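Local coordinates for 2-oxoglutarate carboxylase small subunit (Hydrogenobacter thermophilus, PDB 7KCT), which is a biotin carboxylase-like subunit with an ATP-grasp fold that holds ADP and magnesium in the crystal, at residues R126-M131 and D204-K209; Q244-I249 and I427-N432; C345-E350 and S413-Y418. All coordinates share one frame; numbering follows the deposited sequence.

Contact 1: residues R126-M131 and D204-K209. With ADP (adenosine-5'-diphosphate), chain C; BCT (bicarbonate ion), chain F.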
loop_
_atom_site.group_PDB
_atom_site.type_symbol
_atom_site.label_atom_id
_atom_site.label_comp_id
_atom_site.label_asym_id
_atom_site.label_seq_id
_atom_site.Cartn_x
_atom_site.Cartn_y
_atom_site.Cartn_z
ATOM N N ARG A 126 -28.838 -9.201 -26.299
ATOM C CA ARG A 126 -28.078 -8.738 -27.457
ATOM C C ARG A 126 -26.586 -8.954 -27.276
ATOM O O ARG A 126 -25.900 -9.358 -28.219
ATOM C CB ARG A 126 -28.388 -7.260 -27.706
ATOM C CG ARG A 126 -27.582 -6.612 -28.808
ATOM C CD ARG A 126 -28.196 -5.306 -29.173
ATOM N NE ARG A 126 -28.164 -4.270 -28.135
ATOM C CZ ARG A 126 -29.225 -3.791 -27.492
ATOM N NH1 ARG A 126 -30.439 -4.254 -27.734
ATOM N NH2 ARG A 126 -29.065 -2.805 -26.604
ATOM N N SER A 127 -26.037 -8.672 -26.079
ATOM C CA SER A 127 -24.590 -8.846 -25.901
ATOM C C SER A 127 -24.139 -10.286 -26.150
ATOM O O SER A 127 -23.039 -10.514 -26.661
ATOM C CB SER A 127 -24.120 -8.462 -24.482
ATOM O OG SER A 127 -24.829 -7.364 -23.961
ATOM N N LYS A 128 -24.890 -11.272 -25.656
ATOM C CA LYS A 128 -24.539 -12.669 -25.945
ATOM C C LYS A 128 -24.535 -12.952 -27.450
ATOM O O LYS A 128 -23.646 -13.642 -27.975
ATOM C CB LYS A 128 -25.540 -13.617 -25.273
ATOM C CG LYS A 128 -25.538 -13.637 -23.767
ATOM C CD LYS A 128 -26.687 -14.483 -23.235
ATOM C CE LYS A 128 -26.327 -15.957 -23.172
ATOM N NZ LYS A 128 -27.509 -16.742 -22.693
ATOM N N GLU A 129 -25.571 -12.509 -28.147
ATOM C CA GLU A 129 -25.611 -12.742 -29.596
ATOM C C GLU A 129 -24.398 -12.127 -30.288
ATOM O O GLU A 129 -23.758 -12.774 -31.128
ATOM C CB GLU A 129 -26.920 -12.203 -30.190
ATOM N N VAL A 130 -24.034 -10.888 -29.922
ATOM C CA VAL A 130 -22.850 -10.275 -30.513
ATOM C C VAL A 130 -21.623 -11.126 -30.220
ATOM O O VAL A 130 -20.783 -11.356 -31.100
ATOM C CB VAL A 130 -22.645 -8.842 -29.972
ATOM C CG1 VAL A 130 -21.350 -8.321 -30.469
ATOM C CG2 VAL A 130 -23.790 -7.938 -30.432
ATOM N N MET A 131 -21.470 -11.587 -28.945
ATOM C CA MET A 131 -20.266 -12.365 -28.606
ATOM C C MET A 131 -20.280 -13.688 -29.349
ATOM O O MET A 131 -19.240 -14.166 -29.780
ATOM C CB MET A 131 -20.151 -12.626 -27.087
ATOM C CG MET A 131 -19.981 -11.300 -26.332
ATOM S SD MET A 131 -18.571 -10.328 -26.982
ATOM C CE MET A 131 -17.108 -10.848 -26.171
ATOM N N ASP A 204 -37.853 -6.831 -19.291
ATOM C CA ASP A 204 -37.562 -7.925 -20.212
ATOM C C ASP A 204 -36.579 -8.929 -19.624
ATOM O O ASP A 204 -35.506 -8.553 -19.140
ATOM C CB ASP A 204 -36.977 -7.377 -21.510
ATOM C CG ASP A 204 -37.843 -6.312 -22.143
ATOM O OD1 ASP A 204 -39.061 -6.276 -21.866
ATOM O OD2 ASP A 204 -37.296 -5.494 -22.905
ATOM N N LEU A 205 -36.911 -10.214 -19.746
ATOM C CA LEU A 205 -36.100 -11.286 -19.194
ATOM C C LEU A 205 -35.522 -12.137 -20.320
ATOM O O LEU A 205 -36.095 -12.228 -21.407
ATOM C CB LEU A 205 -36.930 -12.166 -18.252
ATOM C CG LEU A 205 -37.723 -11.423 -17.167
ATOM C CD1 LEU A 205 -38.658 -12.368 -16.438
ATOM C CD2 LEU A 205 -36.814 -10.757 -16.210
ATOM N N LEU A 206 -34.348 -12.704 -20.067
ATOM C CA LEU A 206 -33.822 -13.810 -20.840
ATOM C C LEU A 206 -33.752 -15.045 -19.943
ATOM O O LEU A 206 -33.824 -14.968 -18.707
ATOM C CB LEU A 206 -32.451 -13.472 -21.436
ATOM C CG LEU A 206 -31.234 -13.248 -20.539
ATOM C CD1 LEU A 206 -30.712 -14.595 -20.037
ATOM C CD2 LEU A 206 -30.147 -12.525 -21.276
ATOM N N LEU A 207 -33.552 -16.184 -20.582
ATOM C CA LEU A 207 -33.463 -17.463 -19.899
ATOM C C LEU A 207 -32.179 -18.122 -20.340
ATOM O O LEU A 207 -31.880 -18.128 -21.536
ATOM C CB LEU A 207 -34.671 -18.337 -20.242
ATOM C CG LEU A 207 -34.851 -19.672 -19.521
ATOM C CD1 LEU A 207 -36.287 -20.185 -19.751
ATOM C CD2 LEU A 207 -33.868 -20.667 -20.009
ATOM N N GLU A 208 -31.411 -18.662 -19.392
ATOM C CA GLU A 208 -30.278 -19.476 -19.763
ATOM C C GLU A 208 -30.139 -20.687 -18.844
ATOM O O GLU A 208 -30.779 -20.790 -17.810
ATOM C CB GLU A 208 -28.973 -18.651 -19.794
ATOM C CG GLU A 208 -28.622 -17.860 -18.560
ATOM C CD GLU A 208 -27.346 -17.001 -18.765
ATOM O OE1 GLU A 208 -27.192 -16.387 -19.849
ATOM O OE2 GLU A 208 -26.505 -16.911 -17.844
ATOM N N LYS A 209 -29.334 -21.633 -19.301
ATOM C CA LYS A 209 -29.044 -22.828 -18.533
ATOM C C LYS A 209 -28.440 -22.406 -17.209
ATOM O O LYS A 209 -27.502 -21.602 -17.172
ATOM C CB LYS A 209 -28.071 -23.707 -19.303
ATOM C CG LYS A 209 -27.638 -24.967 -18.592
ATOM C CD LYS A 209 -28.801 -25.910 -18.416
ATOM C CE LYS A 209 -28.600 -26.803 -17.204
ATOM N NZ LYS A 209 -29.876 -27.419 -16.790
HETATM P PB ADP C . -25.292 -8.674 -12.923
HETATM O O1B ADP C . -26.294 -8.300 -11.887
HETATM O O2B ADP C . -23.826 -8.942 -12.698
HETATM O O3B ADP C . -25.539 -8.059 -14.287
HETATM P PA ADP C . -24.690 -11.154 -14.101
HETATM O O1A ADP C . -23.216 -10.976 -14.177
HETATM O O2A ADP C . -25.364 -11.876 -15.258
HETATM O O3A ADP C . -25.831 -10.359 -13.382
HETATM O "O5'" ADP C . -24.622 -12.691 -13.027
HETATM C "C5'" ADP C . -24.830 -12.424 -11.593
HETATM C "C4'" ADP C . -24.181 -13.571 -10.927
HETATM O "O4'" ADP C . -25.178 -14.615 -11.016
HETATM C "C3'" ADP C . -22.965 -14.042 -11.634
HETATM O "O3'" ADP C . -21.787 -13.518 -11.011
HETATM C "C2'" ADP C . -23.048 -15.519 -11.253
HETATM O "O2'" ADP C . -22.731 -15.742 -9.826
HETATM C "C1'" ADP C . -24.514 -15.833 -11.340
HETATM N N9 ADP C . -24.891 -16.302 -12.695
HETATM C C8 ADP C . -25.164 -15.562 -13.854
HETATM N N7 ADP C . -25.505 -16.375 -14.887
HETATM C C5 ADP C . -25.411 -17.670 -14.377
HETATM C C6 ADP C . -25.635 -18.946 -14.954
HETATM N N6 ADP C . -26.000 -19.044 -16.261
HETATM N N1 ADP C . -25.445 -20.084 -14.240
HETATM C C2 ADP C . -25.094 -19.883 -12.946
HETATM N N3 ADP C . -24.862 -18.749 -12.264
HETATM C C4 ADP C . -25.036 -17.638 -13.024
HETATM C C BCT F . -32.455 -2.514 -25.676
HETATM O O1 BCT F . -31.736 -1.500 -25.500
HETATM O O2 BCT F . -32.243 -3.684 -26.016
HETATM O O3 BCT F . -33.833 -2.253 -25.350
#
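K128 reaches out from helix 124-133 and lays its chain across the carboxylate end of E208, which rises from strand 205-209. The two chains cross at an angle with NZ leading, and K128 NZ donates to E208 OE1 at 2.9 Å, a hydrogen-bonded salt bridge. The ammonium sits on the anti side of OE1, 24° out of the carboxylate plane. A bend at chi3 (85°) in an otherwise extended lysine chain turns NZ toward the strand. Further back along the lysine, K128 CD lies 4.4 Å from CD2 of L206, two residues before E208 and on the same side of the strand.

The helix and the strand both belong to the ATP-grasp domain. Such domains hold the nucleotide between two antiparallel sheets; strand 205-209 is an edge strand, within this chain, of the smaller one. Here the adenine N6 of ADP (chain C) gives one nearly straight bond to E208 OE2 at 2.7 Å and another to K209 O at 3.1 Å. The two oxygens of E208 are thus divided, OE1 for K128 and OE2 for the base, while K166 forms a further salt bridge to OE2. Two lysines beside one buried carboxylate would be expected to stabilise its charged form. K128 NZ also donates to V139 O. At the start of the helix segment, R126 presents its guanidinium edge to a bicarbonate ion, probably from the crystallisation liquor: NH1 lies 2.6 Å from O2 of the ion and NH2 3.2 Å from O1, a pair of bonds that fixes the group's rotation.

Contact 2: residues Q244-I249 and I427-N432. With ADP (adenosine-5'-diphosphate), chain D.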
loop_
_atom_site.group_PDB
_atom_site.type_symbol
_atom_site.label_atom_id
_atom_site.label_comp_id
_atom_site.label_asym_id
_atom_site.label_seq_id
_atom_site.Cartn_x
_atom_site.Cartn_y
_atom_site.Cartn_z
ATOM N N GLN A 244 -23.637 -10.432 -5.798
ATOM C CA GLN A 244 -22.679 -9.329 -5.830
ATOM C C GLN A 244 -21.400 -9.724 -5.103
ATOM O O GLN A 244 -21.432 -10.383 -4.058
ATOM C CB GLN A 244 -23.294 -8.088 -5.219
ATOM C CG GLN A 244 -22.648 -6.788 -5.602
ATOM C CD GLN A 244 -23.276 -5.632 -4.834
ATOM O OE1 GLN A 244 -24.449 -5.706 -4.415
ATOM N NE2 GLN A 244 -22.496 -4.571 -4.621
ATOM N N LYS A 245 -20.276 -9.295 -5.662
ATOM C CA LYS A 245 -18.987 -9.815 -5.253
ATOM C C LYS A 245 -18.583 -9.297 -3.879
ATOM O O LYS A 245 -18.974 -8.211 -3.450
ATOM C CB LYS A 245 -17.945 -9.463 -6.299
ATOM C CG LYS A 245 -18.349 -9.989 -7.677
ATOM C CD LYS A 245 -17.710 -9.199 -8.797
ATOM C CE LYS A 245 -18.336 -9.541 -10.144
ATOM N NZ LYS A 245 -18.097 -8.444 -11.118
ATOM N N LEU A 246 -17.846 -10.127 -3.168
ATOM C CA LEU A 246 -17.299 -9.805 -1.854
ATOM C C LEU A 246 -15.801 -9.989 -1.794
ATOM O O LEU A 246 -15.096 -9.190 -1.154
ATOM C CB LEU A 246 -17.953 -10.692 -0.799
ATOM C CG LEU A 246 -17.781 -10.458 0.685
ATOM C CD1 LEU A 246 -18.388 -9.133 1.048
ATOM C CD2 LEU A 246 -18.467 -11.665 1.395
ATOM N N VAL A 247 -15.297 -11.027 -2.449
ATOM C CA VAL A 247 -13.882 -11.331 -2.482
ATOM C C VAL A 247 -13.481 -11.615 -3.918
ATOM O O VAL A 247 -14.097 -12.435 -4.599
ATOM C CB VAL A 247 -13.535 -12.543 -1.596
ATOM C CG1 VAL A 247 -12.039 -12.860 -1.767
ATOM C CG2 VAL A 247 -13.948 -12.304 -0.105
ATOM N N GLU A 248 -12.397 -11.026 -4.333
ATOM C CA GLU A 248 -11.907 -11.173 -5.691
ATOM C C GLU A 248 -10.427 -11.484 -5.685
ATOM O O GLU A 248 -9.660 -10.911 -4.899
ATOM C CB GLU A 248 -12.193 -9.859 -6.471
ATOM C CG GLU A 248 -13.650 -9.416 -6.454
ATOM C CD GLU A 248 -13.951 -8.232 -5.516
ATOM O OE1 GLU A 248 -13.069 -7.775 -4.741
ATOM O OE2 GLU A 248 -15.089 -7.722 -5.602
ATOM N N ILE A 249 -9.996 -12.384 -6.583
ATOM C CA ILE A 249 -8.585 -12.714 -6.669
ATOM C C ILE A 249 -8.114 -12.630 -8.115
ATOM O O ILE A 249 -8.874 -12.842 -9.058
ATOM C CB ILE A 249 -8.262 -14.118 -6.099
ATOM C CG1 ILE A 249 -8.810 -15.193 -7.023
ATOM C CG2 ILE A 249 -8.930 -14.348 -4.716
ATOM C CD1 ILE A 249 -8.427 -16.660 -6.673
ATOM N N ILE A 427 -15.861 -7.385 8.138
ATOM C CA ILE A 427 -14.491 -7.786 8.493
ATOM C C ILE A 427 -14.457 -9.136 9.210
ATOM O O ILE A 427 -13.679 -10.013 8.799
ATOM C CB ILE A 427 -13.806 -6.674 9.294
ATOM C CG1 ILE A 427 -13.479 -5.519 8.358
ATOM C CG2 ILE A 427 -12.552 -7.207 10.003
ATOM C CD1 ILE A 427 -13.028 -4.230 9.075
ATOM N N PRO A 428 -15.244 -9.375 10.251
ATOM C CA PRO A 428 -15.132 -10.689 10.919
ATOM C C PRO A 428 -15.446 -11.870 9.983
ATOM O O PRO A 428 -14.774 -12.913 10.040
ATOM C CB PRO A 428 -16.132 -10.597 12.073
ATOM C CG PRO A 428 -16.379 -9.082 12.293
ATOM C CD PRO A 428 -16.173 -8.455 10.935
ATOM N N LEU A 429 -16.457 -11.736 9.123
ATOM C CA LEU A 429 -16.713 -12.798 8.140
ATOM C C LEU A 429 -15.520 -12.994 7.229
ATOM O O LEU A 429 -15.149 -14.122 6.909
ATOM C CB LEU A 429 -17.964 -12.463 7.325
ATOM C CG LEU A 429 -18.227 -13.310 6.087
ATOM C CD1 LEU A 429 -18.929 -14.597 6.526
ATOM C CD2 LEU A 429 -19.050 -12.539 5.093
ATOM N N LEU A 430 -14.927 -11.897 6.747
ATOM C CA LEU A 430 -13.811 -12.037 5.827
ATOM C C LEU A 430 -12.627 -12.734 6.483
ATOM O O LEU A 430 -11.896 -13.505 5.825
ATOM C CB LEU A 430 -13.423 -10.659 5.293
ATOM C CG LEU A 430 -14.527 -9.969 4.474
ATOM C CD1 LEU A 430 -14.217 -8.503 4.287
ATOM C CD2 LEU A 430 -14.702 -10.665 3.105
ATOM N N ILE A 431 -12.395 -12.461 7.767
ATOM C CA ILE A 431 -11.305 -13.137 8.472
ATOM C C ILE A 431 -11.520 -14.645 8.443
ATOM O O ILE A 431 -10.581 -15.430 8.222
ATOM C CB ILE A 431 -11.196 -12.603 9.915
ATOM C CG1 ILE A 431 -10.671 -11.159 9.924
ATOM C CG2 ILE A 431 -10.313 -13.495 10.753
ATOM C CD1 ILE A 431 -10.881 -10.420 11.257
ATOM N N ASN A 432 -12.764 -15.072 8.670
ATOM C CA ASN A 432 -13.051 -16.511 8.721
ATOM C C ASN A 432 -12.873 -17.167 7.356
ATOM O O ASN A 432 -12.491 -18.334 7.271
ATOM C CB ASN A 432 -14.470 -16.753 9.249
ATOM C CG ASN A 432 -14.577 -16.618 10.766
ATOM O OD1 ASN A 432 -13.590 -16.682 11.468
ATOM N ND2 ASN A 432 -15.776 -16.435 11.259
HETATM P PB ADP D . -18.569 -4.446 -10.130
HETATM O O1B ADP D . -17.806 -3.166 -10.420
HETATM O O2B ADP D . -17.873 -5.788 -10.073
HETATM O O3B ADP D . -19.958 -4.502 -10.680
HETATM P PA ADP D . -20.580 -4.129 -8.029
HETATM O O1A ADP D . -20.944 -3.749 -6.634
HETATM O O2A ADP D . -21.496 -4.918 -8.948
HETATM O O3A ADP D . -19.054 -4.427 -8.342
HETATM O "O5'" ADP D . -20.922 -2.371 -8.855
HETATM C "C5'" ADP D . -20.801 -1.265 -7.863
HETATM C "C4'" ADP D . -21.880 -0.283 -7.931
HETATM O "O4'" ADP D . -22.504 -0.148 -9.189
HETATM C "C3'" ADP D . -22.950 -0.887 -6.853
HETATM O "O3'" ADP D . -23.496 0.127 -6.197
HETATM C "C2'" ADP D . -23.889 -1.588 -7.911
HETATM O "O2'" ADP D . -25.181 -1.598 -7.521
HETATM C "C1'" ADP D . -23.801 -0.475 -8.998
HETATM N N9 ADP D . -24.095 -0.949 -10.413
HETATM C C8 ADP D . -23.539 -2.041 -11.125
HETATM N N7 ADP D . -24.056 -2.184 -12.374
HETATM C C5 ADP D . -24.939 -1.132 -12.492
HETATM C C6 ADP D . -25.778 -0.752 -13.557
HETATM N N6 ADP D . -25.789 -1.471 -14.735
HETATM N N1 ADP D . -26.592 0.348 -13.435
HETATM C C2 ADP D . -26.529 0.989 -12.207
HETATM N N3 ADP D . -25.783 0.740 -11.101
HETATM C C4 ADP D . -24.979 -0.349 -11.290
#
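L246 and V247 are the residues of strand 244-250 that touch helix 427-435, meeting L429 and L430. Before them, Q244 lies on the nucleotide side of the strand, its NE2 2.7 Å from O1A of ADP (chain D); the bond is weak, with an N-H...O angle of 127°. Next comes K245, whose extended chain carries NZ to 2.9 Å from O2B on the beta-phosphate of the same ADP. Its ammonium also forms salt bridges with E218, E283 and E304, and E283 is a magnesium ligand, so the lysine links the phosphate to a cluster of acids.

L246 turns the other way, toward the helix. A first torsion of -170° swings its CG away from the backbone N, and the side chain spreads over two successive helix residues: CD2 meets L429 CD2 at 3.8 Å, and the branch point CG lies 3.9 Å from L430 CD2. V247 adds its CG2 methyl, 3.7 Å from that same L430 CD2. One methyl of L430 therefore rests over the pair of neighbouring strand residues. V247 and L430 run past each other in opposite senses, whereas L246 meets both leucines at a slant. The second torsion of L430 (165°) sends CD1 on along the chain and leaves CD2 as the branch facing the strand. Consecutive residues L246 and V247 both face the helix, a departure from simple strand alternation where the strand is interrupted.

Beyond them, E248 forms a salt bridge with R346. The buried apolar seam joins the ATP-grasp portion of the chain to the biotin carboxylase C-terminal portion: strand 244-250 pairs antiparallel with strand 341-351, and L430 continues from L246 and V247 onto C345 of that strand and L415 of helix 404-417.

Contact 3: residues C345-E350 and S413-Y418. With ADP (adenosine-5'-diphosphate), chain D.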
loop_
_atom_site.group_PDB
_atom_site.type_symbol
_atom_site.label_atom_id
_atom_site.label_comp_id
_atom_site.label_asym_id
_atom_site.label_seq_id
_atom_site.Cartn_x
_atom_site.Cartn_y
_atom_site.Cartn_z
ATOM N N CYS A 345 -10.732 -7.685 -0.677
ATOM C CA CYS A 345 -11.913 -7.900 0.131
ATOM C C CYS A 345 -12.676 -6.591 0.236
ATOM O O CYS A 345 -12.078 -5.544 0.489
ATOM C CB CYS A 345 -11.564 -8.448 1.505
ATOM S SG CYS A 345 -10.796 -10.075 1.518
ATOM N N ARG A 346 -13.984 -6.657 0.011
ATOM C CA ARG A 346 -14.851 -5.498 0.166
ATOM C C ARG A 346 -15.228 -5.389 1.620
ATOM O O ARG A 346 -15.784 -6.341 2.191
ATOM C CB ARG A 346 -16.100 -5.618 -0.694
ATOM C CG ARG A 346 -15.746 -5.882 -2.131
ATOM C CD ARG A 346 -16.869 -5.454 -3.006
ATOM N NE ARG A 346 -16.635 -5.801 -4.401
ATOM C CZ ARG A 346 -17.477 -5.464 -5.357
ATOM N NH1 ARG A 346 -18.563 -4.770 -5.017
ATOM N NH2 ARG A 346 -17.265 -5.845 -6.616
ATOM N N ILE A 347 -14.907 -4.248 2.218
ATOM C CA ILE A 347 -15.272 -3.939 3.595
ATOM C C ILE A 347 -16.556 -3.134 3.508
ATOM O O ILE A 347 -16.515 -1.936 3.209
ATOM C CB ILE A 347 -14.199 -3.131 4.328
ATOM C CG1 ILE A 347 -12.810 -3.669 4.044
ATOM C CG2 ILE A 347 -14.513 -3.080 5.784
ATOM C CD1 ILE A 347 -12.615 -4.974 4.484
ATOM N N ASN A 348 -17.692 -3.782 3.762
ATOM C CA ASN A 348 -18.990 -3.143 3.658
ATOM C C ASN A 348 -19.557 -2.902 5.043
ATOM O O ASN A 348 -19.301 -3.663 5.989
ATOM C CB ASN A 348 -19.996 -3.997 2.857
ATOM C CG ASN A 348 -19.538 -4.296 1.452
ATOM O OD1 ASN A 348 -18.988 -3.446 0.762
ATOM N ND2 ASN A 348 -19.781 -5.528 1.008
ATOM N N ALA A 349 -20.332 -1.838 5.164
ATOM C CA ALA A 349 -21.084 -1.555 6.384
ATOM C C ALA A 349 -22.366 -2.383 6.286
ATOM O O ALA A 349 -23.375 -1.930 5.751
ATOM C CB ALA A 349 -21.396 -0.066 6.515
ATOM N N GLU A 350 -22.276 -3.663 6.672
ATOM C CA GLU A 350 -23.454 -4.523 6.683
ATOM C C GLU A 350 -23.246 -5.633 7.704
ATOM O O GLU A 350 -22.116 -5.936 8.090
ATOM C CB GLU A 350 -23.774 -5.079 5.278
ATOM C CG GLU A 350 -22.718 -5.812 4.564
ATOM C CD GLU A 350 -22.967 -5.869 3.019
ATOM O OE1 GLU A 350 -23.633 -4.980 2.413
ATOM O OE2 GLU A 350 -22.464 -6.831 2.406
ATOM N N SER A 413 -4.117 -11.262 8.040
ATOM C CA SER A 413 -3.418 -10.425 9.014
ATOM C C SER A 413 -3.770 -8.950 8.877
ATOM O O SER A 413 -3.773 -8.216 9.870
ATOM C CB SER A 413 -1.905 -10.588 8.865
ATOM O OG SER A 413 -1.532 -11.895 9.189
ATOM N N ALA A 414 -3.947 -8.482 7.649
ATOM C CA ALA A 414 -4.395 -7.117 7.425
ATOM C C ALA A 414 -5.796 -6.924 7.994
ATOM O O ALA A 414 -6.041 -5.983 8.759
ATOM C CB ALA A 414 -4.357 -6.794 5.930
ATOM N N LEU A 415 -6.694 -7.868 7.718
ATOM C CA LEU A 415 -8.074 -7.774 8.198
ATOM C C LEU A 415 -8.156 -7.784 9.728
ATOM O O LEU A 415 -8.983 -7.078 10.338
ATOM C CB LEU A 415 -8.865 -8.953 7.642
ATOM C CG LEU A 415 -9.283 -8.998 6.183
ATOM C CD1 LEU A 415 -9.744 -10.397 5.801
ATOM C CD2 LEU A 415 -10.385 -7.959 5.938
ATOM N N GLU A 416 -7.357 -8.621 10.358
ATOM C CA GLU A 416 -7.351 -8.698 11.820
ATOM C C GLU A 416 -6.884 -7.401 12.450
ATOM O O GLU A 416 -7.176 -7.155 13.619
ATOM C CB GLU A 416 -6.474 -9.867 12.239
ATOM C CG GLU A 416 -7.164 -11.230 12.146
ATOM C CD GLU A 416 -6.145 -12.371 12.233
ATOM O OE1 GLU A 416 -4.933 -12.107 12.140
ATOM O OE2 GLU A 416 -6.550 -13.541 12.317
ATOM N N THR A 417 -6.191 -6.551 11.716
ATOM C CA THR A 417 -5.743 -5.283 12.292
ATOM C C THR A 417 -6.550 -4.072 11.828
ATOM O O THR A 417 -6.307 -2.967 12.306
ATOM C CB THR A 417 -4.258 -5.059 11.998
ATOM O OG1 THR A 417 -4.055 -4.811 10.606
ATOM C CG2 THR A 417 -3.449 -6.250 12.424
ATOM N N TYR A 418 -7.544 -4.265 10.966
ATOM C CA TYR A 418 -8.376 -3.182 10.477
ATOM C C TYR A 418 -9.482 -2.927 11.499
ATOM O O TYR A 418 -10.448 -3.697 11.582
ATOM C CB TYR A 418 -8.948 -3.545 9.108
ATOM C CG TYR A 418 -9.306 -2.378 8.190
ATOM C CD1 TYR A 418 -9.743 -1.160 8.683
ATOM C CD2 TYR A 418 -9.178 -2.515 6.810
ATOM C CE1 TYR A 418 -10.051 -0.107 7.823
ATOM C CE2 TYR A 418 -9.524 -1.496 5.943
ATOM C CZ TYR A 418 -9.955 -0.289 6.442
ATOM O OH TYR A 418 -10.259 0.729 5.540
HETATM P PB ADP D . -18.569 -4.446 -10.130
HETATM O O1B ADP D . -17.806 -3.166 -10.420
HETATM O O2B ADP D . -17.873 -5.788 -10.073
HETATM O O3B ADP D . -19.958 -4.502 -10.680
HETATM P PA ADP D . -20.580 -4.129 -8.029
HETATM O O1A ADP D . -20.944 -3.749 -6.634
HETATM O O2A ADP D . -21.496 -4.918 -8.948
HETATM O O3A ADP D . -19.054 -4.427 -8.342
HETATM O "O5'" ADP D . -20.922 -2.371 -8.855
HETATM C "C5'" ADP D . -20.801 -1.265 -7.863
HETATM C "C4'" ADP D . -21.880 -0.283 -7.931
HETATM O "O4'" ADP D . -22.504 -0.148 -9.189
HETATM C "C3'" ADP D . -22.950 -0.887 -6.853
HETATM O "O3'" ADP D . -23.496 0.127 -6.197
HETATM C "C2'" ADP D . -23.889 -1.588 -7.911
HETATM O "O2'" ADP D . -25.181 -1.598 -7.521
HETATM C "C1'" ADP D . -23.801 -0.475 -8.998
HETATM N N9 ADP D . -24.095 -0.949 -10.413
HETATM C C8 ADP D . -23.539 -2.041 -11.125
HETATM N N7 ADP D . -24.056 -2.184 -12.374
HETATM C C5 ADP D . -24.939 -1.132 -12.492
HETATM C C6 ADP D . -25.778 -0.752 -13.557
HETATM N N6 ADP D . -25.789 -1.471 -14.735
HETATM N N1 ADP D . -26.592 0.348 -13.435
HETATM C C2 ADP D . -26.529 0.989 -12.207
HETATM N N3 ADP D . -25.783 0.740 -11.101
HETATM C C4 ADP D . -24.979 -0.349 -11.290
#
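Apolar contacts carry the meeting of I347 and L415: I347 CD1 touches L415 CD2 at 4.0 Å as the two side chains run antiparallel alongside one another. The other leucine methyl, CD1, lies 4.4 Å from C345 SG, so L415 spans two strand residues that point to the same side. Y418, three residues after L415, joins them with its CE2 lying 4.4 Å from I347 CG1, which approaches the ring obliquely; its hydroxyl is hydrogen-bonded to Y366.

Among the polar bonds, T417 reaches back to A414 O through both N and OG1, the latter at 3.0 Å, and both donors come from one face of the carbonyl plane. T417 OG1 also meets R28 of the second subunit.

Charged contacts occupy the opposite side of the strand. A straight R346 chain carries the guanidinium to ADP (chain D), edge first, with NH2 2.9 Å from O3A and NH1 3.1 Å from O1A; E304 holds NH2 as well, through a salt bridge. Alternation along this strand thus separates two chemistries: C345 and I347 are committed to the hydrophobic core against helix 404-417, and R346 between them to the phosphates and the acids beside them.

In the fold
From the N terminus, contact 1 comes first, closing a loop of 72 residues inside the ATP-grasp region before contact 2 opens. Contact 2 then spans 177 residues, from the ATP-grasp strand 244-250 to helix 427-435 of the C-terminal region. Contact 3 is nested within that loop and ties strand 341-351 to helix 404-417. No loops cross. Contacts 2 and 3 have centres about 8 Å apart and share ADP (chain D), their strands 244-250 and 341-351 lying side by side, antiparallel, in one sheet. Contact 1 stands apart, its centre about 29 Å from that of contact 2, beside the other ADP, and across the chain's centre from contact 3.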